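Long-range contact in CRISPR-associated protein, Cse1 family (Acidimicrobium ferrooxidans, PDB 4H3T), which probably serves as the large subunit of the type I-E CRISPR surveillance complex Cascade, which recognises invading DNA: residues D116-G121 against G178-P183. The protein carries 1 engineered substitution. Numbering follows the deposited sequence.
Sequences DLEPAG and GAKGNP
The carbonyl oxygen of Glu118 takes one hydrogen bond and one weaker CH contact. Lys180 N donates a nearly straight hydrogen bond to Glu118 O (2.9 Å, 168° at the hydrogen), in the carbonyl plane. Ala179 CA adds the CH contact to Glu118 O at 3.6 Å. A second bond runs from Ala120 N to Gly178 O, also 2.9 Å, with the donor above the carbonyl plane. The two bonds lie on either side of a single beta bridge between Pro119 and Ala179. One water extends the link, accepting from Glu118 N and donating to Lys180 O. Ala179 also opens a type II turn, closed by Asn182 N to Ala179 O, with Gly181 at positive phi (90°).

Glu118 CG is anti to the carbonyl carbon, Lys180 CG to the backbone N (chi1 -176°); the extended chains run side by side, pointing the same way. Glu118 OE1 lies 3.5 Å from Lys180 CD and forms a long salt bridge to Lys180 NZ (3.8 Å). Leu117 CD1 meets Ala179 CB at 4.0 Å.

Leu117 and Pro119 touch Leu282 of strand 275-289, and Ala179 touches Cys284. The bridge thus joins the loop preceding strand 126-127 to the loop between helices 157-170 and 196-199.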
ATOM      1  N   ASP A 116       1.683  28.205 -16.414  1.00 47.57           N
ATOM      2  CA  ASP A 116       2.723  28.822 -17.265  1.00 49.82           C
ATOM      3  C   ASP A 116       4.029  28.069 -17.149  1.00 49.93           C
ATOM      4  O   ASP A 116       5.056  28.654 -17.390  1.00 49.41           O
ATOM      5  CB  ASP A 116       2.914  30.296 -16.798  1.00 55.14           C
ATOM      6  CG  ASP A 116       1.650  31.132 -16.952  1.00 84.78           C
ATOM      7  OD1 ASP A 116       1.097  31.182 -18.096  1.00 86.16           O
ATOM      8  OD2 ASP A 116       1.187  31.703 -15.932  1.00 98.50           O
ATOM      9  N   LEU A 117       4.026  26.846 -16.655  1.00 43.45           N
ATOM     10  CA  LEU A 117       5.281  26.098 -16.485  1.00 43.08           C
ATOM     11  C   LEU A 117       6.072  25.978 -17.792  1.00 47.29           C
ATOM     12  O   LEU A 117       5.520  25.599 -18.806  1.00 46.76           O
ATOM     13  CB  LEU A 117       5.035  24.709 -15.964  1.00 41.03           C
ATOM     14  CG  LEU A 117       6.221  24.014 -15.219  1.00 43.30           C
ATOM     15  CD1 LEU A 117       6.597  24.746 -13.937  1.00 44.85           C
ATOM     16  CD2 LEU A 117       5.838  22.591 -14.865  1.00 43.07           C
ATOM     17  N   GLU A 118       7.345  26.267 -17.748  1.00 43.86           N
ATOM     18  CA  GLU A 118       8.237  26.169 -18.892  1.00 45.68           C
ATOM     19  C   GLU A 118       9.562  25.522 -18.503  1.00 50.96           C
ATOM     20  O   GLU A 118      10.022  25.707 -17.391  1.00 49.05           O
ATOM     21  CB  GLU A 118       8.541  27.558 -19.493  1.00 50.17           C
ATOM     22  CG  GLU A 118       7.320  28.208 -20.132  1.00 58.04           C
ATOM     23  CD  GLU A 118       7.602  29.588 -20.700  1.00 91.67           C
ATOM     24  OE1 GLU A 118       8.485  30.289 -20.155  1.00 74.22           O
ATOM     25  OE2 GLU A 118       6.929  29.976 -21.682  1.00 98.74           O
ATOM     26  N   PRO A 119      10.225  24.811 -19.436  1.00 49.72           N
ATOM     27  CA  PRO A 119      11.568  24.280 -19.124  1.00 51.24           C
ATOM     28  C   PRO A 119      12.610  25.390 -18.948  1.00 54.05           C
ATOM     29  O   PRO A 119      12.525  26.430 -19.580  1.00 55.12           O
ATOM     30  CB  PRO A 119      11.876  23.381 -20.325  1.00 53.39           C
ATOM     31  CG  PRO A 119      10.992  23.834 -21.417  1.00 56.46           C
ATOM     32  CD  PRO A 119       9.827  24.552 -20.837  1.00 51.12           C
ATOM     33  N   ALA A 120      13.565  25.212 -18.032  1.00 52.64           N
ATOM     34  CA  ALA A 120      14.644  26.206 -17.812  1.00 55.06           C
ATOM     35  C   ALA A 120      15.560  26.365 -19.045  1.00 65.17           C
ATOM     36  O   ALA A 120      16.127  27.440 -19.258  1.00 67.18           O
ATOM     37  CB  ALA A 120      15.480  25.819 -16.622  1.00 56.45           C
ATOM     38  N   GLY A 121      15.733  25.291 -19.797  1.00 64.87           N
ATOM     39  CA  GLY A 121      16.519  25.310 -21.032  1.00 68.09           C
ATOM     40  C   GLY A 121      15.820  24.545 -22.145  1.00 74.75           C
ATOM     41  O   GLY A 121      14.583  24.445 -22.179  1.00 76.13           O
ATOM     42  N   GLY A 178      14.714  20.841 -14.953  1.00 46.07           N
ATOM     43  CA  GLY A 178      14.629  22.132 -14.310  1.00 46.35           C
ATOM     44  C   GLY A 178      13.490  22.958 -14.879  1.00 49.48           C
ATOM     45  O   GLY A 178      13.301  23.010 -16.096  1.00 47.73           O
ATOM     46  N   ALA A 179      12.811  23.710 -14.023  1.00 48.20           N
ATOM     47  CA  ALA A 179      11.760  24.621 -14.450  1.00 47.98           C
ATOM     48  C   ALA A 179      12.292  26.047 -14.465  1.00 50.44           C
ATOM     49  O   ALA A 179      12.986  26.481 -13.525  1.00 47.22           O
ATOM     50  CB  ALA A 179      10.558  24.527 -13.525  1.00 48.23           C
ATOM     51  N   LYS A 180      11.888  26.805 -15.482  1.00 46.83           N
ATOM     52  CA  LYS A 180      12.214  28.220 -15.542  1.00 49.62           C
ATOM     53  C   LYS A 180      11.539  28.930 -14.369  1.00 52.66           C
ATOM     54  O   LYS A 180      10.384  28.623 -14.046  1.00 48.77           O
ATOM     55  CB  LYS A 180      11.717  28.799 -16.864  1.00 52.35           C
ATOM     56  CG  LYS A 180      12.092  30.259 -17.095  1.00 64.87           C
ATOM     57  CD  LYS A 180      11.497  30.733 -18.440  1.00 72.04           C
ATOM     58  CE  LYS A 180      12.149  31.998 -18.949  1.00 95.36           C
ATOM     59  NZ  LYS A 180      11.719  32.328 -20.338  1.00103.98           N
ATOM     60  N   GLY A 181      12.270  29.809 -13.706  1.00 50.56           N
ATOM     61  CA  GLY A 181      11.763  30.528 -12.537  1.00 51.61           C
ATOM     62  C   GLY A 181      12.021  29.819 -11.213  1.00 56.92           C
ATOM     63  O   GLY A 181      11.656  30.342 -10.158  1.00 56.53           O
ATOM     64  N   ASN A 182      12.638  28.624 -11.235  1.00 50.59           N
ATOM     65  CA  ASN A 182      12.992  27.952 -10.004  1.00 50.72           C
ATOM     66  C   ASN A 182      14.473  28.293  -9.752  1.00 55.60           C
ATOM     67  O   ASN A 182      15.334  27.757 -10.458  1.00 53.52           O
ATOM     68  CB  ASN A 182      12.757  26.483 -10.098  1.00 45.93           C
ATOM     69  CG  ASN A 182      13.259  25.712  -8.906  1.00 53.81           C
ATOM     70  OD1 ASN A 182      13.657  26.274  -7.885  1.00 49.47           O
ATOM     71  ND2 ASN A 182      13.327  24.414  -9.026  1.00 47.80           N
ATOM     72  N   PRO A 183      14.791  29.120  -8.753  1.00 53.02           N
ATOM     73  CA  PRO A 183      16.198  29.507  -8.543  1.00 54.72           C
ATOM     74  C   PRO A 183      17.063  28.407  -7.922  1.00 59.03           C
ATOM     75  O   PRO A 183      18.252  28.594  -7.840  1.00 59.93           O
ATOM     76  CB  PRO A 183      16.080  30.744  -7.649  1.00 56.94           C
ATOM     77  CG  PRO A 183      14.895  30.478  -6.836  1.00 60.46           C
ATOM     78  CD  PRO A 183      13.914  29.859  -7.816  1.00 56.27           C
TER
HETATM   79  O   HOH W   1       8.072  27.814 -15.367  1.00 47.32           O